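Local coordinates for protein acetyl xylan esterase (Metagenome, PDB 6XYC) that hydrolyses acetyl and feruloyl esters on complex xylans, as a bifunctional carbohydrate esterase of the alpha/beta-hydrolase fold from gut microbiota, at residues A182-A186 with K197-E201; P171-A175 with V206-I212; I222-H226 with S238-K242; S82-W87 with V192-K196; H235-V239 with T253-V257. All blocks are in the same frame, centred on the assembly; numbering follows the deposited sequence.

Contact 1 (A182-A186 with K197-E201)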
# COMPACT_ATOMS: atom_id res chain seq x y z
N ALA A 182 -8.25 17.82 -12.65
CA ALA A 182 -7.10 18.71 -12.58
C ALA A 182 -6.36 18.46 -11.28
O ALA A 182 -6.90 17.81 -10.37
CB ALA A 182 -7.54 20.18 -12.67
N PRO A 183 -5.12 18.94 -11.16
CA PRO A 183 -4.39 18.81 -9.89
C PRO A 183 -4.95 19.76 -8.83
O PRO A 183 -5.55 20.80 -9.14
CB PRO A 183 -2.94 19.17 -10.25
CG PRO A 183 -2.90 19.21 -11.79
CD PRO A 183 -4.30 19.58 -12.20
N ASN A 184 -4.76 19.38 -7.57
CA ASN A 184 -5.16 20.20 -6.44
C ASN A 184 -4.18 21.35 -6.24
O ASN A 184 -3.12 21.41 -6.86
CB ASN A 184 -5.26 19.35 -5.17
CG ASN A 184 -6.63 18.75 -4.97
OD1 ASN A 184 -7.66 19.40 -5.18
ND2 ASN A 184 -6.67 17.50 -4.53
N ASP A 185 -4.54 22.26 -5.33
CA ASP A 185 -3.71 23.43 -5.07
C ASP A 185 -2.74 23.12 -3.92
O ASP A 185 -2.65 21.99 -3.44
CB ASP A 185 -4.58 24.66 -4.80
CG ASP A 185 -5.35 24.59 -3.49
OD1 ASP A 185 -5.04 23.74 -2.63
OD2 ASP A 185 -6.29 25.39 -3.31
N ALA A 186 -1.98 24.13 -3.49
CA ALA A 186 -0.91 23.92 -2.52
C ALA A 186 -1.41 23.64 -1.12
O ALA A 186 -0.60 23.36 -0.23
CB ALA A 186 0.01 25.15 -2.51
N LYS A 197 4.70 22.33 -2.59
CA LYS A 197 4.58 22.98 -3.89
C LYS A 197 3.13 22.88 -4.37
O LYS A 197 2.37 22.04 -3.90
CB LYS A 197 5.52 22.34 -4.90
CG LYS A 197 7.01 22.34 -4.50
CD LYS A 197 7.84 21.51 -5.47
CE LYS A 197 9.29 21.38 -5.03
NZ LYS A 197 9.51 20.24 -4.11
N ASP A 198 2.76 23.75 -5.30
CA ASP A 198 1.44 23.73 -5.91
C ASP A 198 1.39 22.62 -6.96
O ASP A 198 2.05 22.74 -8.00
CB ASP A 198 1.10 25.08 -6.54
CG ASP A 198 -0.32 25.15 -7.08
OD1 ASP A 198 -1.01 24.11 -7.12
OD2 ASP A 198 -0.75 26.26 -7.47
N PRO A 199 0.64 21.54 -6.73
CA PRO A 199 0.60 20.48 -7.76
C PRO A 199 0.24 21.00 -9.14
O PRO A 199 0.67 20.43 -10.15
CB PRO A 199 -0.47 19.51 -7.21
CG PRO A 199 -0.43 19.72 -5.71
CD PRO A 199 -0.19 21.21 -5.56
N ARG A 200 -0.55 22.08 -9.22
CA ARG A 200 -0.93 22.64 -10.51
C ARG A 200 0.27 23.22 -11.25
O ARG A 200 0.19 23.43 -12.47
CB ARG A 200 -1.99 23.71 -10.34
CG ARG A 200 -3.31 23.20 -9.80
CD ARG A 200 -4.22 24.35 -9.42
NE ARG A 200 -3.60 25.22 -8.42
CZ ARG A 200 -4.09 26.40 -8.05
NH1 ARG A 200 -5.21 26.87 -8.59
NH2 ARG A 200 -3.46 27.12 -7.13
N GLU A 201 1.38 23.47 -10.56
CA GLU A 201 2.58 24.00 -11.19
C GLU A 201 3.69 22.98 -11.31
O GLU A 201 4.79 23.34 -11.74
CB GLU A 201 3.11 25.21 -10.40
CG GLU A 201 2.14 26.37 -10.30
CD GLU A 201 2.53 27.36 -9.21
OE1 GLU A 201 3.67 27.28 -8.71
OE2 GLU A 201 1.69 28.21 -8.86
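Pro199 and Arg200 press against the backbone of Pro183 to Asp185 where two surface loops of this alpha/beta hydrolase run past each other; an Asx turn started by Asp198 shapes the second loop. The apolar part is small. Pro183 CB lies 3.9 Å from Pro199 CB, and the Pro199 ring, compact and lacking an N-H, packs against the carbonyl oxygens of Asn184 and Asp185, with CD 3.2 Å from Asn184 O. Arg200 contributes its aliphatic stem, CG standing 3.3 Å from Pro183 O.

The polar interactions of the turn lie within 197-201. Asp198 CG is anti to the backbone N (chi1 -175°), a setting that brings the carboxylate over to Arg200. Its OD1 accepts the Arg200 backbone N-H at 3.0 Å from above the carboxylate plane, closing the Asx turn, and offers its syn lone pair to Arg200 NE in an almost straight bond (176°). Arg200 NH2 meets OD2 at 2.9 Å, completing a side-on salt bridge. Were Asp198 an alanine, the guanidinium would probably lose its charged mate and be freer to swing off Asp185.

Asn184 turns the opposite way, bonding Glu190 through ND2 in the pocket of the bound sulfonyl fluoride. Across the loops, Asp185 CB rests 3.4 Å above one guanidinium face, toward its rim, with Arg200 NH2 the nearest atom.

Contact 2 (P171-A175 with V206-I212)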
# COMPACT_ATOMS: atom_id res chain seq x y z
N PRO A 171 -5.74 7.27 -3.62
CA PRO A 171 -5.47 8.35 -4.56
C PRO A 171 -4.26 8.00 -5.42
O PRO A 171 -3.13 7.93 -4.91
CB PRO A 171 -5.21 9.56 -3.66
CG PRO A 171 -4.60 8.97 -2.43
CD PRO A 171 -5.25 7.61 -2.25
N VAL A 172 -4.48 7.79 -6.71
CA VAL A 172 -3.44 7.20 -7.54
C VAL A 172 -3.17 8.01 -8.80
O VAL A 172 -2.26 7.69 -9.58
CB VAL A 172 -3.82 5.76 -7.93
CG1 VAL A 172 -3.92 4.86 -6.71
CG2 VAL A 172 -5.15 5.74 -8.72
N ASP A 173 -3.96 9.08 -9.01
CA ASP A 173 -3.94 9.85 -10.25
C ASP A 173 -4.09 11.33 -9.85
O ASP A 173 -5.14 11.95 -10.02
CB ASP A 173 -5.06 9.39 -11.19
CG ASP A 173 -5.06 10.11 -12.53
OD1 ASP A 173 -4.02 10.69 -12.91
OD2 ASP A 173 -6.10 10.10 -13.20
N MET A 174 -3.02 11.90 -9.29
CA MET A 174 -3.12 13.23 -8.72
C MET A 174 -3.21 14.32 -9.77
O MET A 174 -3.53 15.47 -9.42
CB MET A 174 -1.93 13.48 -7.79
CG MET A 174 -2.25 13.24 -6.33
SD MET A 174 -2.84 11.58 -5.96
CE MET A 174 -1.32 10.63 -6.06
N ALA A 175 -2.96 14.00 -11.05
CA ALA A 175 -3.25 14.96 -12.12
C ALA A 175 -4.74 15.23 -12.24
O ALA A 175 -5.13 16.25 -12.81
CB ALA A 175 -2.70 14.44 -13.45
N VAL A 206 3.85 15.64 -9.84
CA VAL A 206 2.55 14.97 -9.85
C VAL A 206 2.65 13.63 -10.57
O VAL A 206 2.03 12.64 -10.16
CB VAL A 206 1.48 15.88 -10.49
CG1 VAL A 206 0.19 15.09 -10.72
CG2 VAL A 206 1.21 17.09 -9.61
N LYS A 207 3.42 13.58 -11.66
CA LYS A 207 3.57 12.32 -12.37
C LYS A 207 4.27 11.28 -11.50
O LYS A 207 3.88 10.10 -11.49
CB LYS A 207 4.36 12.51 -13.67
CG LYS A 207 4.43 11.24 -14.52
CD LYS A 207 5.30 11.39 -15.75
CE LYS A 207 5.13 10.17 -16.66
NZ LYS A 207 6.15 10.10 -17.74
N LEU A 208 5.29 11.70 -10.74
CA LEU A 208 6.12 10.77 -10.00
C LEU A 208 5.52 10.34 -8.66
O LEU A 208 6.07 9.44 -8.03
CB LEU A 208 7.50 11.38 -9.76
CG LEU A 208 8.35 11.62 -11.01
CD1 LEU A 208 9.68 12.23 -10.67
CD2 LEU A 208 8.53 10.29 -11.78
N ILE A 209 4.44 10.97 -8.21
CA ILE A 209 3.70 10.46 -7.06
C ILE A 209 2.46 9.68 -7.47
O ILE A 209 1.72 9.21 -6.60
CB ILE A 209 3.29 11.59 -6.08
CG1 ILE A 209 2.35 12.59 -6.75
CG2 ILE A 209 4.54 12.29 -5.53
CD1 ILE A 209 1.70 13.55 -5.79
N SER A 210 2.20 9.55 -8.77
CA SER A 210 0.96 8.94 -9.24
C SER A 210 1.26 7.60 -9.90
O SER A 210 1.72 7.56 -11.05
CB SER A 210 0.25 9.88 -10.23
OG SER A 210 -0.06 11.12 -9.61
N PRO A 211 1.01 6.48 -9.21
CA PRO A 211 1.40 5.17 -9.78
C PRO A 211 0.64 4.80 -11.04
O PRO A 211 1.08 3.90 -11.77
CB PRO A 211 1.10 4.19 -8.63
CG PRO A 211 0.04 4.86 -7.81
CD PRO A 211 0.28 6.35 -7.94
N ILE A 212 -0.48 5.47 -11.33
CA ILE A 212 -1.22 5.21 -12.56
C ILE A 212 -0.33 5.38 -13.78
O ILE A 212 -0.57 4.78 -14.83
CB ILE A 212 -2.46 6.14 -12.62
CG1 ILE A 212 -3.45 5.65 -13.67
CG2 ILE A 212 -2.04 7.58 -12.88
CD1 ILE A 212 -4.80 6.34 -13.58
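Met174 settles into a hollow lined by Val206, Ile209 and Ser210, where the chain leaves helix 203-208. Its flexible thioether suits this curved surface: the Met174 and Ile209 side chains cross at about a right angle, CG 4.0 Å from Ile209 CD1, and bends at chi2 and chi3 curl CE back to 3.4 Å from Ile209 O. The reverse bump is Val206 CG1, which stands anti to its backbone N (chi1 170°) and pushes against the peptide joining Met174 to Ala175, 3.3 Å from Ala175 N.

A second hollow receives a backbone oxygen. Val172 O sinks among Ser210 CB, Pro211 CD and Ile212 CG2, and accepts a weak hydrogen bond from Ile212 N at 3.3 Å. Beside it the compact Pro211 ring sets CG against Val172 CB at 4.0 Å, and Ile212 puts both CG2 and CD1 against Asp173 CB. The beta-branched chain thus covers the stem of an aspartate whose OD2 is bonded elsewhere, to His176 and Asn240.

Ser210 is small enough to fit between Met174 and Val206, and its hydroxyl bonds to the backbone on both sides. OG accepts the N-H of Met174, with N 3.1 Å away, and donates to Val206 O at 2.6 Å, linking the loop to the last turn of the helix.

Around this buried junction, His125 of helix 122-131 touches both Met174 and Pro211, and helix 236-248 closes another side, Leu241 packing on Val172 and Ile212 while Gln237 OE1 takes the N-H groups of Val172 and Asp173.

Contact 3 (I222-H226 with S238-K242)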
# COMPACT_ATOMS: atom_id res chain seq x y z
N ILE A 222 -3.94 -6.79 -9.59
CA ILE A 222 -4.43 -5.86 -8.59
C ILE A 222 -5.94 -6.01 -8.43
O ILE A 222 -6.66 -6.25 -9.41
CB ILE A 222 -4.07 -4.40 -8.95
CG1 ILE A 222 -4.44 -3.46 -7.80
CG2 ILE A 222 -4.79 -3.96 -10.23
CD1 ILE A 222 -3.90 -2.04 -7.95
N LEU A 223 -6.41 -5.89 -7.19
CA LEU A 223 -7.82 -5.74 -6.88
C LEU A 223 -8.04 -4.32 -6.36
O LEU A 223 -7.35 -3.89 -5.43
CB LEU A 223 -8.28 -6.77 -5.85
CG LEU A 223 -9.72 -6.64 -5.34
CD1 LEU A 223 -10.73 -7.00 -6.40
CD2 LEU A 223 -9.90 -7.53 -4.11
N ILE A 224 -8.99 -3.62 -6.96
CA ILE A 224 -9.29 -2.23 -6.61
C ILE A 224 -10.71 -2.18 -6.05
O ILE A 224 -11.64 -2.70 -6.68
CB ILE A 224 -9.17 -1.30 -7.83
CG1 ILE A 224 -7.81 -1.47 -8.52
CG2 ILE A 224 -9.39 0.15 -7.42
CD1 ILE A 224 -7.80 -0.99 -9.95
N ILE A 225 -10.87 -1.56 -4.89
CA ILE A 225 -12.16 -1.46 -4.22
C ILE A 225 -12.39 0.01 -3.87
O ILE A 225 -11.54 0.63 -3.22
CB ILE A 225 -12.22 -2.33 -2.96
CG1 ILE A 225 -11.79 -3.77 -3.28
CG2 ILE A 225 -13.62 -2.32 -2.37
CD1 ILE A 225 -11.64 -4.66 -2.08
N HIS A 226 -13.53 0.55 -4.28
CA HIS A 226 -13.80 1.97 -4.09
C HIS A 226 -15.30 2.20 -3.96
O HIS A 226 -16.08 1.69 -4.76
CB HIS A 226 -13.23 2.80 -5.24
CG HIS A 226 -12.86 4.20 -4.87
ND1 HIS A 226 -11.62 4.74 -5.14
CD2 HIS A 226 -13.58 5.17 -4.26
CE1 HIS A 226 -11.58 5.98 -4.70
NE2 HIS A 226 -12.76 6.27 -4.16
N SER A 238 -10.21 5.29 -9.00
CA SER A 238 -10.13 3.85 -9.24
C SER A 238 -10.68 3.46 -10.61
O SER A 238 -10.17 2.51 -11.23
CB SER A 238 -10.88 3.10 -8.14
OG SER A 238 -10.20 3.22 -6.90
N VAL A 239 -11.70 4.16 -11.10
CA VAL A 239 -12.13 3.97 -12.49
C VAL A 239 -10.95 4.18 -13.42
O VAL A 239 -10.67 3.36 -14.31
CB VAL A 239 -13.29 4.93 -12.83
CG1 VAL A 239 -13.57 4.90 -14.31
CG2 VAL A 239 -14.53 4.58 -12.02
N ASN A 240 -10.21 5.27 -13.21
CA ASN A 240 -9.07 5.58 -14.06
C ASN A 240 -7.99 4.52 -13.95
O ASN A 240 -7.40 4.11 -14.97
CB ASN A 240 -8.51 6.96 -13.70
CG ASN A 240 -9.47 8.09 -14.04
OD1 ASN A 240 -10.48 7.88 -14.72
ND2 ASN A 240 -9.17 9.29 -13.56
N LEU A 241 -7.70 4.05 -12.74
CA LEU A 241 -6.67 3.03 -12.58
C LEU A 241 -7.05 1.75 -13.31
O LEU A 241 -6.20 1.14 -13.98
CB LEU A 241 -6.43 2.74 -11.09
CG LEU A 241 -5.23 1.85 -10.76
CD1 LEU A 241 -3.94 2.45 -11.32
CD2 LEU A 241 -5.11 1.65 -9.26
N LYS A 242 -8.31 1.32 -13.19
CA LYS A 242 -8.76 0.13 -13.90
C LYS A 242 -8.63 0.31 -15.41
O LYS A 242 -8.17 -0.61 -16.11
CB LYS A 242 -10.22 -0.17 -13.52
CG LYS A 242 -10.94 -1.13 -14.44
CD LYS A 242 -10.46 -2.55 -14.25
CE LYS A 242 -11.38 -3.52 -14.97
NZ LYS A 242 -10.68 -4.77 -15.39
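The imidazole of His226 meets the helix through its edge: Ser238 OG lies 13° out of the ring plane and 2.7 Å from ND1, which donates to it in a slightly bent hydrogen bond. Strand 222-227 and helix 236-248 are the first two elements of a beta-alpha-beta unit. Here the short strand and helix segments run nearly antiparallel, at 159°, their axes 9.2 Å apart. The strand repeat turns Ile222, Ile224 and His226 to the helix.

Ile224 lies between the polar and apolar halves. Its CG1 sits beside the backbone N, anti to the carbonyl carbon (chi1 -52°), and the two branches therefore divide the work: CG2 abuts Ser238, tightly, with only 3.4 Å to Ser238 CB, while CD1 extends to Leu241 CD2 at 3.8 Å. The same leucine methyl also touches Ile222 CD1 at 4.1 Å, resting against two isoleucines one strand repeat apart. Serine suits the end near His226: it is small, sits close against Ile224 CG2 and still offers an oxygen to the ring. Lys242 gives this core only the base of its chain; its NZ bonds Ala252 O and the Asp246 carboxylate.

His226 NE2 is bonded in turn to Val233 O, so both ring nitrogens are engaged, which probably fixes the rotation of the imidazole. With a carbonyl at one nitrogen and a hydroxyl accepting at the other, the ring is probably inclined toward its doubly protonated form.

Contact 4 (S82-W87 with V192-K196)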
# COMPACT_ATOMS: atom_id res chain seq x y z
N SER A 82 4.60 12.78 5.67
CA SER A 82 4.93 13.77 4.65
C SER A 82 5.45 15.05 5.27
O SER A 82 6.17 15.80 4.60
CB SER A 82 3.70 14.07 3.79
OG SER A 82 2.67 14.66 4.55
N MET A 83 5.10 15.33 6.53
CA MET A 83 5.55 16.55 7.18
C MET A 83 6.98 16.45 7.71
O MET A 83 7.57 17.48 8.04
CB MET A 83 4.60 16.91 8.32
CG MET A 83 3.21 17.29 7.85
SD MET A 83 2.08 17.53 9.22
CE MET A 83 1.92 15.85 9.81
N GLU A 84 7.55 15.24 7.79
CA GLU A 84 8.93 15.07 8.23
C GLU A 84 9.88 14.68 7.10
O GLU A 84 11.09 14.87 7.24
CB GLU A 84 9.02 14.02 9.35
CG GLU A 84 8.76 12.59 8.93
CD GLU A 84 8.75 11.63 10.12
OE1 GLU A 84 9.70 11.66 10.93
OE2 GLU A 84 7.79 10.83 10.24
N ALA A 85 9.36 14.16 5.99
CA ALA A 85 10.19 13.77 4.86
C ALA A 85 9.31 13.78 3.62
O ALA A 85 8.22 13.20 3.64
CB ALA A 85 10.80 12.38 5.06
N ILE A 86 9.78 14.41 2.55
CA ILE A 86 8.94 14.51 1.36
C ILE A 86 9.19 13.30 0.47
O ILE A 86 10.13 12.53 0.69
CB ILE A 86 9.16 15.83 0.59
CG1 ILE A 86 10.57 15.94 0.02
CG2 ILE A 86 8.87 17.02 1.50
CD1 ILE A 86 10.71 16.98 -1.05
N TRP A 87 8.32 13.11 -0.52
CA TRP A 87 8.49 12.05 -1.50
C TRP A 87 9.91 12.06 -2.04
O TRP A 87 10.46 13.13 -2.33
CB TRP A 87 7.48 12.27 -2.64
CG TRP A 87 7.26 11.15 -3.59
CD1 TRP A 87 7.62 11.12 -4.90
CD2 TRP A 87 6.57 9.92 -3.34
NE1 TRP A 87 7.23 9.94 -5.48
CE2 TRP A 87 6.57 9.18 -4.54
CE3 TRP A 87 5.96 9.37 -2.21
CZ2 TRP A 87 5.99 7.92 -4.64
CZ3 TRP A 87 5.39 8.11 -2.31
CH2 TRP A 87 5.41 7.40 -3.52
N VAL A 192 1.76 18.75 0.28
CA VAL A 192 2.71 18.51 1.37
C VAL A 192 3.67 17.39 0.99
O VAL A 192 4.88 17.46 1.25
CB VAL A 192 1.96 18.20 2.67
CG1 VAL A 192 2.93 17.89 3.79
CG2 VAL A 192 1.03 19.35 3.04
N LEU A 193 3.14 16.33 0.36
CA LEU A 193 3.97 15.20 -0.01
C LEU A 193 5.10 15.60 -0.94
O LEU A 193 6.19 15.02 -0.89
CB LEU A 193 3.10 14.13 -0.68
CG LEU A 193 3.71 12.80 -1.12
CD1 LEU A 193 4.23 12.04 0.09
CD2 LEU A 193 2.68 11.97 -1.88
N ILE A 194 4.88 16.59 -1.80
CA ILE A 194 5.88 16.99 -2.79
C ILE A 194 6.67 18.22 -2.33
O ILE A 194 7.31 18.88 -3.16
CB ILE A 194 5.27 17.21 -4.18
CG1 ILE A 194 4.24 18.33 -4.18
CG2 ILE A 194 4.63 15.92 -4.69
CD1 ILE A 194 3.75 18.71 -5.57
N GLY A 195 6.65 18.53 -1.04
CA GLY A 195 7.40 19.65 -0.52
C GLY A 195 6.64 20.95 -0.42
O GLY A 195 7.26 22.01 -0.51
N LYS A 196 5.32 20.90 -0.24
CA LYS A 196 4.46 22.10 -0.19
C LYS A 196 4.63 22.97 -1.43
O LYS A 196 4.73 24.20 -1.34
CB LYS A 196 4.73 22.88 1.10
CG LYS A 196 4.47 22.04 2.35
CD LYS A 196 4.61 22.85 3.61
CE LYS A 196 5.75 22.31 4.47
NZ LYS A 196 5.46 20.95 5.00
O HOH W 1 6.46 18.33 3.41
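The C-terminal end of helix 189-193 of this alpha/beta hydrolase is met by the loop between strand 73-77 and helix 89-103, with Trp87 N donating to Leu193 O. This bond is of ordinary length and nearly straight (2.9 Å, 172°) and arrives nearly along the C=O axis, occupying a carbonyl at the very end of the helix.

Trp87 CG is anti to the backbone N (chi1 -167°), which brings the indole beside Leu193; the leucine meets it obliquely, with CE3 of the ring 3.9 Å from Leu193 CD1. A large aromatic suits the place because it also packs edge-to-face on Phe129 and, through NE1, bonds Leu208 O, so its rotation is fixed from several sides.

Ile86 covers the turn that follows the helix. Its CB is 3.4 Å from Leu193 O, and its CG2 rests 3.6 Å from Gly195 CA. Gly195 has a positive phi of 94°, at which a CB would jam against the carbonyl of Ile194 as well as crowd Ile86 CD1; glycine is the natural residue here.

On the outer side Val192 packs under Ser82 and Met83. Its CG1 approaches Ser82 OG at 3.3 Å and also touches Met83 CG, while Phe51 adds another apolar neighbour to the valine. Here the two backbones are joined by a water rather than directly: the water donates to Ser82 O and to Val192 O, each at 2.8 Å, and accepts from Lys196 NZ at 3.2 Å.

Contact 5 (H235-V239 with T253-V257)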
# COMPACT_ATOMS: atom_id res chain seq x y z
N HIS A 235 -14.19 8.32 -6.47
CA HIS A 235 -14.34 7.08 -7.22
C HIS A 235 -13.63 7.12 -8.57
O HIS A 235 -13.10 6.10 -9.04
CB HIS A 235 -15.85 6.86 -7.38
CG HIS A 235 -16.25 5.53 -7.94
ND1 HIS A 235 -16.57 5.36 -9.27
CD2 HIS A 235 -16.49 4.34 -7.34
CE1 HIS A 235 -16.93 4.11 -9.48
NE2 HIS A 235 -16.89 3.47 -8.33
N CYS A 236 -13.60 8.29 -9.22
CA CYS A 236 -12.98 8.38 -10.53
C CYS A 236 -11.53 7.90 -10.50
O CYS A 236 -11.02 7.40 -11.52
CB CYS A 236 -13.04 9.83 -11.03
SG CYS A 236 -12.16 11.04 -9.99
N GLN A 237 -10.86 8.04 -9.36
CA GLN A 237 -9.47 7.61 -9.26
C GLN A 237 -9.32 6.12 -9.56
O GLN A 237 -8.42 5.71 -10.30
CB GLN A 237 -8.93 7.94 -7.87
CG GLN A 237 -8.72 9.42 -7.63
CD GLN A 237 -7.45 9.94 -8.25
OE1 GLN A 237 -6.36 9.45 -7.96
NE2 GLN A 237 -7.58 10.94 -9.11
N SER A 238 -10.21 5.29 -9.00
CA SER A 238 -10.13 3.85 -9.24
C SER A 238 -10.68 3.46 -10.61
O SER A 238 -10.17 2.51 -11.23
CB SER A 238 -10.88 3.10 -8.14
OG SER A 238 -10.20 3.22 -6.90
N VAL A 239 -11.70 4.16 -11.10
CA VAL A 239 -12.13 3.97 -12.49
C VAL A 239 -10.95 4.18 -13.42
O VAL A 239 -10.67 3.36 -14.31
CB VAL A 239 -13.29 4.93 -12.83
CG1 VAL A 239 -13.57 4.90 -14.31
CG2 VAL A 239 -14.53 4.58 -12.02
N THR A 253 -8.98 -6.13 -11.24
CA THR A 253 -10.38 -6.34 -10.88
C THR A 253 -10.85 -5.12 -10.10
O THR A 253 -10.20 -4.73 -9.12
CB THR A 253 -10.56 -7.61 -10.05
OG1 THR A 253 -10.05 -8.73 -10.79
CG2 THR A 253 -12.03 -7.84 -9.73
N PHE A 254 -11.95 -4.52 -10.53
CA PHE A 254 -12.45 -3.29 -9.92
C PHE A 254 -13.82 -3.58 -9.32
O PHE A 254 -14.76 -3.96 -10.05
CB PHE A 254 -12.54 -2.15 -10.94
CG PHE A 254 -13.11 -0.87 -10.37
CD1 PHE A 254 -12.84 -0.48 -9.07
CD2 PHE A 254 -13.93 -0.07 -11.15
CE1 PHE A 254 -13.38 0.68 -8.55
CE2 PHE A 254 -14.46 1.10 -10.64
CZ PHE A 254 -14.19 1.48 -9.34
N ILE A 255 -13.94 -3.40 -8.01
CA ILE A 255 -15.20 -3.60 -7.29
C ILE A 255 -15.65 -2.24 -6.77
O ILE A 255 -14.98 -1.63 -5.92
CB ILE A 255 -15.04 -4.60 -6.15
CG1 ILE A 255 -14.83 -6.01 -6.71
CG2 ILE A 255 -16.27 -4.58 -5.25
CD1 ILE A 255 -14.42 -7.04 -5.66
N SER A 256 -16.79 -1.77 -7.27
CA SER A 256 -17.39 -0.52 -6.84
C SER A 256 -18.41 -0.84 -5.75
O SER A 256 -19.26 -1.72 -5.94
CB SER A 256 -18.06 0.19 -8.02
OG SER A 256 -18.57 1.45 -7.63
N VAL A 257 -18.32 -0.14 -4.63
CA VAL A 257 -19.19 -0.39 -3.47
C VAL A 257 -20.34 0.61 -3.54
O VAL A 257 -20.12 1.82 -3.37
CB VAL A 257 -18.41 -0.25 -2.15
CG1 VAL A 257 -19.34 -0.50 -0.96
CG2 VAL A 257 -17.23 -1.23 -2.11
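His235 NE2 and Ser256 OG share a hydrogen bond of 2.7 Å, in which either may be the donor. The serine oxygen lies at the edge of the imidazole, near its plane. Serine suits the strand end because its short chain, with OG anti to the backbone N (chi1 -176°), just spans the distance to the ring.

Phe254 is the broad surface of the contact. Its CZ comes 3.5 Å from His235 NE2, the two rings lying obliquely with planes at 47° and centroids 5.4 Å apart. Ser238 comes against the phenyl with its CB, 3.5 Å from CE1, while the carbonyl carbon of the same residue sits over one face. At CE2, next to CZ, Val239 CG2 comes to 3.7 Å. An aromatic fits because one ring reaches His235, Ser238 and Val239.

With an alanine at His235, Ser256 OG would probably lose this partner and a gap would open beside Phe254 CZ. The position of His235 is itself supported by the turn: its carbonyl accepts Val239 N at 3.2 Å, and Asp228 touches both His235 and Ser256. The next residue, Cys236, is tied by a disulfide to Cys180.

Strand 252-257 is paired in parallel with strand 222-227 and closes the beta-alpha-beta unit; helix 236-248 packs against it through Phe254, while Ile255 and Val257 touch Tyr271 of helix 269-284.

In the fold
Contacts 3 and 5 lie 4 Å apart, centre to centre, and share Ser238 and Val239: one helix packs on two neighbouring strands, joined by Ile224 N to Thr253 O at 2.7 Å. Contact 2 bridges from this unit to the loops near the pocket, Gln237 OE1 of contact 5 reaching Asp173 N at 2.7 Å. Contact 1 is nested inside the chain loop that contact 2 closes, whereas contact 4 crosses it and is tied to it by Trp87 NE1 and Leu208 O, 2.8 Å apart. The inhibitor pocket takes Asn184 from contact 1 and Pro171 from contact 2; it also includes Ser121 and His262, probably members of a Ser-His-Asp triad.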